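Local coordinates for In2-1 family protein, glutathione transferase lambda3 (Populus trichocarpa, PDB 4PQI), which probably acts as a glutathione-dependent thiol transferase, a monomeric Lambda-class enzyme of the glutathione transferase family, at residues Val11-Ala16 / Thr50-Gly55; Ala16-Ala21 / Thr37-Pro42; Val63-Ile66 / Arg70-Trp73. One frame throughout, in Å; residues are numbered along the deposited sequence.

Interaction 1: residues Val11-Ala16 / Thr50-Gly55. With CA (calcium ion), chain E.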
loop_
_atom_site.group_PDB
_atom_site.type_symbol
_atom_site.label_atom_id
_atom_site.label_comp_id
_atom_site.label_asym_id
_atom_site.label_seq_id
_atom_site.Cartn_x
_atom_site.Cartn_y
_atom_site.Cartn_z
ATOM N N VAL A 11 -11.985 9.409 7.830
ATOM C CA VAL A 11 -12.579 9.395 9.160
ATOM C C VAL A 11 -12.336 8.020 9.801
ATOM O O VAL A 11 -12.080 7.039 9.091
ATOM C CB VAL A 11 -14.091 9.699 9.093
ATOM C CG1 VAL A 11 -14.323 11.140 8.640
ATOM C CG2 VAL A 11 -14.805 8.714 8.166
ATOM N N PRO A 12 -12.378 7.949 11.146
ATOM C CA PRO A 12 -12.341 6.664 11.855
ATOM C C PRO A 12 -13.386 5.714 11.285
ATOM O O PRO A 12 -14.496 6.138 10.955
ATOM C CB PRO A 12 -12.687 7.054 13.299
ATOM C CG PRO A 12 -12.170 8.421 13.428
ATOM C CD PRO A 12 -12.359 9.083 12.083
ATOM N N GLU A 13 -13.021 4.447 11.139
ATOM C CA GLU A 13 -13.897 3.501 10.481
ATOM C C GLU A 13 -13.983 2.188 11.254
ATOM O O GLU A 13 -12.968 1.624 11.658
ATOM C CB GLU A 13 -13.392 3.253 9.067
ATOM C CG GLU A 13 -14.255 2.339 8.239
ATOM C CD GLU A 13 -13.751 2.233 6.814
ATOM O OE1 GLU A 13 -14.485 1.682 5.963
ATOM O OE2 GLU A 13 -12.616 2.691 6.552
ATOM N N LYS A 14 -15.205 1.714 11.471
ATOM C CA LYS A 14 -15.420 0.388 12.028
ATOM C C LYS A 14 -15.118 -0.675 10.958
ATOM O O LYS A 14 -15.576 -0.570 9.818
ATOM C CB LYS A 14 -16.860 0.272 12.512
ATOM C CG LYS A 14 -17.209 -1.062 13.138
ATOM C CD LYS A 14 -16.411 -1.303 14.408
ATOM C CE LYS A 14 -16.950 -2.511 15.155
ATOM N NZ LYS A 14 -17.215 -3.642 14.224
ATOM N N LEU A 15 -14.335 -1.687 11.319
ATOM C CA LEU A 15 -13.946 -2.735 10.373
ATOM C C LEU A 15 -14.773 -4.004 10.574
ATOM O O LEU A 15 -14.848 -4.523 11.685
ATOM C CB LEU A 15 -12.450 -3.051 10.521
ATOM C CG LEU A 15 -11.515 -1.902 10.113
ATOM C CD1 LEU A 15 -10.053 -2.312 10.180
ATOM C CD2 LEU A 15 -11.872 -1.409 8.714
ATOM N N ALA A 16 -15.404 -4.482 9.504
ATOM C CA ALA A 16 -16.137 -5.755 9.530
ATOM C C ALA A 16 -15.176 -6.945 9.529
ATOM O O ALA A 16 -14.084 -6.853 8.970
ATOM C CB ALA A 16 -17.081 -5.842 8.329
ATOM N N THR A 50 -5.396 5.006 -0.116
ATOM C CA THR A 50 -5.870 5.947 -1.122
ATOM C C THR A 50 -7.358 6.247 -0.924
ATOM O O THR A 50 -7.772 7.412 -0.944
ATOM C CB THR A 50 -5.606 5.449 -2.586
ATOM O OG1 THR A 50 -4.227 5.112 -2.760
ATOM C CG2 THR A 50 -5.977 6.511 -3.584
ATOM N N ARG A 51 -8.151 5.195 -0.721
ATOM C CA ARG A 51 -9.588 5.311 -0.441
ATOM C C ARG A 51 -9.855 6.244 0.733
ATOM O O ARG A 51 -10.715 7.136 0.669
ATOM C CB ARG A 51 -10.153 3.922 -0.126
ATOM C CG ARG A 51 -11.573 3.890 0.433
ATOM C CD ARG A 51 -11.905 2.447 0.818
ATOM N NE ARG A 51 -13.152 2.272 1.561
ATOM C CZ ARG A 51 -13.254 2.217 2.889
ATOM N NH1 ARG A 51 -12.194 2.374 3.672
ATOM N NH2 ARG A 51 -14.441 2.028 3.437
ATOM N N ASN A 52 -9.102 6.018 1.808
ATOM C CA ASN A 52 -9.239 6.775 3.041
ATOM C C ASN A 52 -8.882 8.249 2.832
ATOM O O ASN A 52 -9.684 9.138 3.128
ATOM C CB ASN A 52 -8.371 6.152 4.147
ATOM C CG ASN A 52 -8.875 4.770 4.598
ATOM O OD1 ASN A 52 -9.915 4.292 4.139
ATOM N ND2 ASN A 52 -8.125 4.125 5.492
ATOM N N PHE A 53 -7.689 8.502 2.307
ATOM C CA PHE A 53 -7.216 9.871 2.114
ATOM C C PHE A 53 -8.156 10.733 1.261
ATOM O O PHE A 53 -8.452 11.875 1.615
ATOM C CB PHE A 53 -5.812 9.876 1.519
ATOM C CG PHE A 53 -5.138 11.206 1.601
ATOM C CD1 PHE A 53 -4.358 11.536 2.706
ATOM C CD2 PHE A 53 -5.289 12.138 0.584
ATOM C CE1 PHE A 53 -3.734 12.768 2.794
ATOM C CE2 PHE A 53 -4.666 13.380 0.666
ATOM C CZ PHE A 53 -3.884 13.689 1.769
ATOM N N LYS A 54 -8.646 10.184 0.154
ATOM C CA LYS A 54 -9.516 10.950 -0.734
ATOM C C LYS A 54 -10.934 11.140 -0.171
ATOM O O LYS A 54 -11.733 11.919 -0.708
ATOM C CB LYS A 54 -9.531 10.343 -2.147
ATOM C CG LYS A 54 -8.156 10.266 -2.805
ATOM C CD LYS A 54 -8.228 9.856 -4.294
ATOM C CE LYS A 54 -9.010 10.859 -5.126
ATOM N NZ LYS A 54 -8.159 11.989 -5.616
ATOM N N GLY A 55 -11.224 10.452 0.931
ATOM C CA GLY A 55 -12.503 10.567 1.606
ATOM C C GLY A 55 -13.548 9.704 0.941
ATOM O O GLY A 55 -14.719 10.063 0.917
HETATM CA CA CA E . -17.074 10.385 0.685
HETATM O O HOH W 1 -19.583 10.125 1.519
HETATM O O HOH W 2 -16.927 8.907 2.451
HETATM O O HOH W 3 -16.704 12.453 2.039
HETATM O O HOH W 4 -16.524 11.902 -1.234
#

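Interaction 2: residues Ala16-Ala21 / Thr37-Pro42. With GSH (glutathione), chain B.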
loop_
_atom_site.group_PDB
_atom_site.type_symbol
_atom_site.label_atom_id
_atom_site.label_comp_id
_atom_site.label_asym_id
_atom_site.label_seq_id
_atom_site.Cartn_x
_atom_site.Cartn_y
_atom_site.Cartn_z
ATOM N N ALA A 16 -15.404 -4.482 9.504
ATOM C CA ALA A 16 -16.137 -5.755 9.530
ATOM C C ALA A 16 -15.176 -6.945 9.529
ATOM O O ALA A 16 -14.084 -6.853 8.970
ATOM C CB ALA A 16 -17.081 -5.842 8.329
ATOM N N PRO A 17 -15.579 -8.069 10.153
ATOM C CA PRO A 17 -14.715 -9.258 10.175
ATOM C C PRO A 17 -14.503 -9.795 8.760
ATOM O O PRO A 17 -15.387 -9.659 7.916
ATOM C CB PRO A 17 -15.517 -10.267 11.028
ATOM C CG PRO A 17 -16.482 -9.444 11.802
ATOM C CD PRO A 17 -16.827 -8.287 10.907
ATOM N N PRO A 18 -13.324 -10.362 8.479
ATOM C CA PRO A 18 -13.146 -10.887 7.122
ATOM C C PRO A 18 -14.075 -12.080 6.850
ATOM O O PRO A 18 -14.437 -12.813 7.777
ATOM C CB PRO A 18 -11.671 -11.308 7.097
ATOM C CG PRO A 18 -11.307 -11.493 8.551
ATOM C CD PRO A 18 -12.095 -10.455 9.284
ATOM N N LEU A 19 -14.464 -12.249 5.589
ATOM C CA LEU A 19 -15.370 -13.320 5.176
ATOM C C LEU A 19 -14.622 -14.629 4.946
ATOM O O LEU A 19 -13.659 -14.665 4.170
ATOM C CB LEU A 19 -16.049 -12.927 3.865
ATOM C CG LEU A 19 -16.836 -11.617 3.848
ATOM C CD1 LEU A 19 -17.399 -11.348 2.436
ATOM C CD2 LEU A 19 -17.934 -11.655 4.863
ATOM N N ASP A 20 -15.085 -15.706 5.574
ATOM C CA ASP A 20 -14.466 -17.014 5.379
ATOM C C ASP A 20 -15.091 -17.790 4.225
ATOM O O ASP A 20 -15.960 -17.279 3.511
ATOM C CB ASP A 20 -14.531 -17.848 6.661
ATOM C CG ASP A 20 -15.957 -18.187 7.081
ATOM O OD1 ASP A 20 -16.857 -18.276 6.221
ATOM O OD2 ASP A 20 -16.183 -18.377 8.294
ATOM N N ALA A 21 -14.673 -19.045 4.080
ATOM C CA ALA A 21 -15.056 -19.859 2.934
ATOM C C ALA A 21 -16.558 -20.056 2.797
ATOM O O ALA A 21 -17.039 -20.262 1.697
ATOM C CB ALA A 21 -14.346 -21.204 2.962
ATOM N N THR A 37 -10.667 -7.338 -0.736
ATOM C CA THR A 37 -9.396 -7.062 -0.094
ATOM C C THR A 37 -9.081 -8.077 1.003
ATOM O O THR A 37 -9.873 -8.977 1.269
ATOM C CB THR A 37 -9.406 -5.633 0.479
ATOM O OG1 THR A 37 -8.110 -5.312 0.988
ATOM C CG2 THR A 37 -10.446 -5.491 1.582
ATOM N N CYS A 38 -7.899 -7.936 1.596
ATOM C CA CYS A 38 -7.485 -8.692 2.773
ATOM C C CYS A 38 -6.746 -7.696 3.660
ATOM O O CYS A 38 -5.861 -6.977 3.188
ATOM C CB CYS A 38 -6.575 -9.880 2.396
ATOM S SG CYS A 38 -5.658 -10.648 3.805
ATOM N N TYR A 39 -7.111 -7.636 4.935
ATOM C CA TYR A 39 -6.635 -6.560 5.807
ATOM C C TYR A 39 -5.118 -6.497 6.005
ATOM O O TYR A 39 -4.584 -5.444 6.350
ATOM C CB TYR A 39 -7.309 -6.628 7.175
ATOM C CG TYR A 39 -8.753 -6.181 7.205
ATOM C CD1 TYR A 39 -9.152 -4.980 6.629
ATOM C CD2 TYR A 39 -9.727 -6.972 7.816
ATOM C CE1 TYR A 39 -10.490 -4.577 6.666
ATOM C CE2 TYR A 39 -11.051 -6.579 7.862
ATOM C CZ TYR A 39 -11.434 -5.385 7.297
ATOM O OH TYR A 39 -12.768 -5.016 7.365
ATOM N N THR A 40 -4.424 -7.614 5.804
ATOM C CA THR A 40 -2.977 -7.626 6.014
ATOM C C THR A 40 -2.194 -7.640 4.699
ATOM O O THR A 40 -0.971 -7.749 4.717
ATOM C CB THR A 40 -2.533 -8.838 6.860
ATOM O OG1 THR A 40 -2.952 -10.046 6.211
ATOM C CG2 THR A 40 -3.138 -8.776 8.274
ATOM N N CYS A 41 -2.892 -7.561 3.565
ATOM C CA CYS A 41 -2.209 -7.587 2.276
ATOM C C CYS A 41 -1.687 -6.187 1.960
ATOM O O CYS A 41 -2.478 -5.229 1.942
ATOM C CB CYS A 41 -3.151 -8.051 1.164
ATOM S SG CYS A 41 -2.538 -7.721 -0.515
ATOM N N PRO A 42 -0.368 -6.070 1.729
ATOM C CA PRO A 42 0.264 -4.769 1.467
ATOM C C PRO A 42 -0.109 -4.194 0.093
ATOM O O PRO A 42 -0.125 -2.966 -0.056
ATOM C CB PRO A 42 1.774 -5.069 1.577
ATOM C CG PRO A 42 1.896 -6.519 1.283
ATOM C CD PRO A 42 0.615 -7.172 1.756
HETATM N N1 GSH B . 0.421 -7.484 -8.554
HETATM C CA1 GSH B . -0.751 -7.600 -7.698
HETATM C C1 GSH B . -1.188 -6.233 -7.234
HETATM O O11 GSH B . -2.396 -5.938 -7.089
HETATM O O12 GSH B . -0.341 -5.351 -7.006
HETATM C CB1 GSH B . -0.420 -8.512 -6.519
HETATM C CG1 GSH B . -1.548 -8.604 -5.497
HETATM C CD1 GSH B . -1.294 -9.808 -4.614
HETATM O OE1 GSH B . -0.252 -10.693 -4.919
HETATM N N2 GSH B . -2.053 -10.015 -3.542
HETATM C CA2 GSH B . -1.804 -11.199 -2.734
HETATM C C2 GSH B . -2.795 -12.285 -3.042
HETATM O O2 GSH B . -4.112 -11.968 -3.408
HETATM C CB2 GSH B . -1.875 -10.848 -1.251
HETATM S SG2 GSH B . -0.312 -10.185 -0.633
HETATM N N3 GSH B . -2.382 -13.538 -2.938
HETATM C CA3 GSH B . -3.338 -14.615 -2.763
HETATM C C3 GSH B . -3.207 -15.605 -3.892
HETATM O O31 GSH B . -3.978 -16.595 -3.966
HETATM O O32 GSH B . -2.323 -15.436 -4.769
HETATM O O HOH W 5 -14.915 -3.351 6.966
#

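Interaction 3: residues Val63-Ile66 / Arg70-Trp73. With GSH (glutathione), chain B.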
loop_
_atom_site.group_PDB
_atom_site.type_symbol
_atom_site.label_atom_id
_atom_site.label_comp_id
_atom_site.label_asym_id
_atom_site.label_seq_id
_atom_site.Cartn_x
_atom_site.Cartn_y
_atom_site.Cartn_z
ATOM N N VAL A 63 -14.812 -5.365 1.142
ATOM C CA VAL A 63 -15.183 -6.769 1.273
ATOM C C VAL A 63 -13.902 -7.515 1.615
ATOM O O VAL A 63 -13.169 -7.926 0.718
ATOM C CB VAL A 63 -15.752 -7.320 -0.051
ATOM C CG1 VAL A 63 -16.227 -8.762 0.126
ATOM C CG2 VAL A 63 -16.892 -6.437 -0.552
ATOM N N PRO A 64 -13.596 -7.650 2.921
ATOM C CA PRO A 64 -12.366 -8.345 3.324
ATOM C C PRO A 64 -12.532 -9.874 3.349
ATOM O O PRO A 64 -13.565 -10.399 3.772
ATOM C CB PRO A 64 -12.103 -7.780 4.720
ATOM C CG PRO A 64 -13.498 -7.566 5.276
ATOM C CD PRO A 64 -14.302 -7.064 4.078
ATOM N N LEU A 65 -11.505 -10.570 2.868
ATOM C CA LEU A 65 -11.519 -12.016 2.722
ATOM C C LEU A 65 -10.423 -12.611 3.574
ATOM O O LEU A 65 -9.401 -11.974 3.817
ATOM C CB LEU A 65 -11.239 -12.397 1.255
ATOM C CG LEU A 65 -12.117 -11.731 0.199
ATOM C CD1 LEU A 65 -11.669 -12.100 -1.228
ATOM C CD2 LEU A 65 -13.581 -12.115 0.449
ATOM N N ILE A 66 -10.628 -13.835 4.040
ATOM C CA ILE A 66 -9.535 -14.588 4.632
ATOM C C ILE A 66 -8.900 -15.360 3.484
ATOM O O ILE A 66 -9.472 -16.338 3.015
ATOM C CB ILE A 66 -10.036 -15.590 5.683
ATOM C CG1 ILE A 66 -10.831 -14.878 6.780
ATOM C CG2 ILE A 66 -8.868 -16.343 6.282
ATOM C CD1 ILE A 66 -11.516 -15.849 7.750
ATOM N N ARG A 70 -10.619 -18.757 1.615
ATOM C CA ARG A 70 -11.450 -17.751 0.975
ATOM C C ARG A 70 -12.686 -18.366 0.338
ATOM O O ARG A 70 -12.666 -19.526 -0.058
ATOM C CB ARG A 70 -10.628 -16.952 -0.054
ATOM C CG ARG A 70 -10.454 -17.597 -1.419
ATOM C CD ARG A 70 -9.363 -16.866 -2.211
ATOM N NE ARG A 70 -8.043 -17.102 -1.625
ATOM C CZ ARG A 70 -6.884 -16.911 -2.251
ATOM N NH1 ARG A 70 -6.861 -16.482 -3.501
ATOM N NH2 ARG A 70 -5.735 -17.172 -1.628
ATOM N N PRO A 71 -13.777 -17.592 0.247
ATOM C CA PRO A 71 -14.961 -18.127 -0.432
ATOM C C PRO A 71 -14.637 -18.432 -1.889
ATOM O O PRO A 71 -13.986 -17.621 -2.570
ATOM C CB PRO A 71 -15.972 -16.982 -0.356
ATOM C CG PRO A 71 -15.425 -16.010 0.634
ATOM C CD PRO A 71 -13.944 -16.189 0.650
ATOM N N ALA A 72 -15.046 -19.617 -2.326
ATOM C CA ALA A 72 -14.875 -20.065 -3.694
ATOM C C ALA A 72 -15.538 -19.114 -4.696
ATOM O O ALA A 72 -15.102 -19.034 -5.848
ATOM C CB ALA A 72 -15.445 -21.496 -3.855
ATOM N N TRP A 73 -16.588 -18.402 -4.278
ATOM C CA TRP A 73 -17.261 -17.481 -5.206
ATOM C C TRP A 73 -16.370 -16.334 -5.692
ATOM O O TRP A 73 -16.670 -15.660 -6.684
ATOM C CB TRP A 73 -18.584 -16.930 -4.636
ATOM C CG TRP A 73 -18.559 -16.282 -3.266
ATOM C CD1 TRP A 73 -19.126 -16.787 -2.114
ATOM C CD2 TRP A 73 -17.990 -15.003 -2.895
ATOM N NE1 TRP A 73 -18.918 -15.924 -1.066
ATOM C CE2 TRP A 73 -18.228 -14.824 -1.514
ATOM C CE3 TRP A 73 -17.291 -14.008 -3.591
ATOM C CZ2 TRP A 73 -17.808 -13.693 -0.821
ATOM C CZ3 TRP A 73 -16.861 -12.874 -2.892
ATOM C CH2 TRP A 73 -17.127 -12.730 -1.524
HETATM N N1 GSH B . 0.421 -7.484 -8.554
HETATM C CA1 GSH B . -0.751 -7.600 -7.698
HETATM C C1 GSH B . -1.188 -6.233 -7.234
HETATM O O11 GSH B . -2.396 -5.938 -7.089
HETATM O O12 GSH B . -0.341 -5.351 -7.006
HETATM C CB1 GSH B . -0.420 -8.512 -6.519
HETATM C CG1 GSH B . -1.548 -8.604 -5.497
HETATM C CD1 GSH B . -1.294 -9.808 -4.614
HETATM O OE1 GSH B . -0.252 -10.693 -4.919
HETATM N N2 GSH B . -2.053 -10.015 -3.542
HETATM C CA2 GSH B . -1.804 -11.199 -2.734
HETATM C C2 GSH B . -2.795 -12.285 -3.042
HETATM O O2 GSH B . -4.112 -11.968 -3.408
HETATM C CB2 GSH B . -1.875 -10.848 -1.251
HETATM S SG2 GSH B . -0.312 -10.185 -0.633
HETATM N N3 GSH B . -2.382 -13.538 -2.938
HETATM C CA3 GSH B . -3.338 -14.615 -2.763
HETATM C C3 GSH B . -3.207 -15.605 -3.892
HETATM O O31 GSH B . -3.978 -16.595 -3.966
HETATM O O32 GSH B . -2.323 -15.436 -4.769
#

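Interaction 1: residues Val11-Ala16 / Thr50-Gly55
Glu13 and Arg51 meet head-on in a two-pronged salt bridge that pins the N-terminal segment to the last turn of helix 42-54. Arg51 NH2 gives a short bond of 2.5 Å to Glu13 OE1, and Arg51 NH1 reaches Glu13 OE2 at 2.9 Å, each N-H pointing almost straight at its oxygen. Both oxygens are approached on their syn side, and the carboxylate and guanidinium planes lie only 21° apart, so the two flat groups share nearly one plane. Glu13 gets there on a fully extended chain, with CG anti to the backbone N (chi1 -177°).

In the second shell, Arg51 NE donates to the backbone O of Ile60, which fixes the rotation of the guanidinium, while Gln57 NE2 donates to Glu13 OE2 and to the backbone O of Val11. Both charged groups thus have further polar partners, in a contact that is largely buried. The helix ends in a Schellman motif at Gly55, whose O binds a calcium ion at 2.4 Å together with waters and Glu59. The bridge lies against Leu62 of strand 60-64, at the point where helix 42-54 gives way to that edge strand of the thioredoxin-like domain.

Interaction 2: residues Ala16-Ala21 / Thr37-Pro42
The hydroxyl of Tyr39 is gripped twice: it donates to Ala16 O at 2.8 Å and accepts a bond from a water 2.7 Å from Tyr39 OH. That same water takes the N-H of Ala16, so hydroxyl, water and the backbone of one alanine form a small closed circuit. Tyr39 sits in the loop between strand 33-37 and helix 42-54 of the thioredoxin-like fold, the loop that, in glutathione transferases, carries residues of the glutathione site to the start of the helix.

Its bond to Ala16 O lies in the carbonyl plane, on a lone pair, with a C=O...O angle of 137°. The carbonyl oxygen also lies in the plane of the ring, off its edge. Tyr39 CG stands anti to the carbonyl carbon (chi1 -74°), which carries the ring out toward the N-terminal segment. Beside it, Pro18 CD packs on the ring edge, 4.3 Å from Tyr39 CE2. Pro64 and Trp48 also touch the tyrosine.

Tyr39 occupies the second position of a type I beta turn, closed by Cys41 N bonding to Cys38 O. The turn delivers Cys41 to the N-cap of helix 42-54, where its side chain caps a backbone N and faces the bound glutathione. Pro42 lies alongside, its CD 4.0 Å from SG2 of the glutathione, and Cys41 SG comes within 3.3 Å of the ligand's CB2.

Interaction 3: residues Val63-Ile66 / Arg70-Trp73
Leu65 CG stands anti to its own carbonyl carbon (chi1 -53°) and Trp73 CG between backbone N and carbonyl carbon (chi1 53°), turns that bring a leucine methyl and the far end of an indole together. Leu65 CD2 lies 4.1 Å from Trp73 CH2 and equally near Pro71 CD, filling the angle between the two. This small apolar cluster closes the loop after edge strand 60-64 of the thioredoxin-like domain, just before helix 73-78. Val63 CG1 comes in at the edge of the indole, 4.4 Å from Trp73 CH2, while Pro71 CB sits over one face, toward the rim. Trp73 NE1 is held by the backbone O of Ala23.

Arg70 leaves the cluster for the glutathione pocket on a chain bent at chi3 (69°). NH1 and NH2 of Arg70 both donate to a single carboxylate oxygen of the ligand's glycine end, O31, which lies in the guanidinium plane. Asn82 OD1 and Leu67 O take further N-H groups, steadying the guanidinium. A leucine in place of Arg70 would probably leave that carboxylate without this positive partner and Asn82 OD1 without this donor. The two bonds to O31 measure 2.9 Å from Arg70 NH1 and 3.0 Å from Arg70 NH2.

Overall arrangement
From the N terminus, the chain first runs past helix 4-7 into a long loop that serves two contacts in turn. Interaction 1 closes the larger circuit, bringing this loop to the end of helix 42-54; interaction 2 is nested inside it, shares Ala16, and ties the continuing loop to the turn that leads into the same helix. One loop thus touches the end of the helix and the turn before its start. Interaction 3 follows in series and closes a tight loop after strand 60-64. It lies about 7 Å, centre to centre, from interaction 2, joined to it through probable backbone hydrogen bonds of Leu19 with Pro64 and Thr37 with Leu65. Interactions 2 and 3 both reach glutathione.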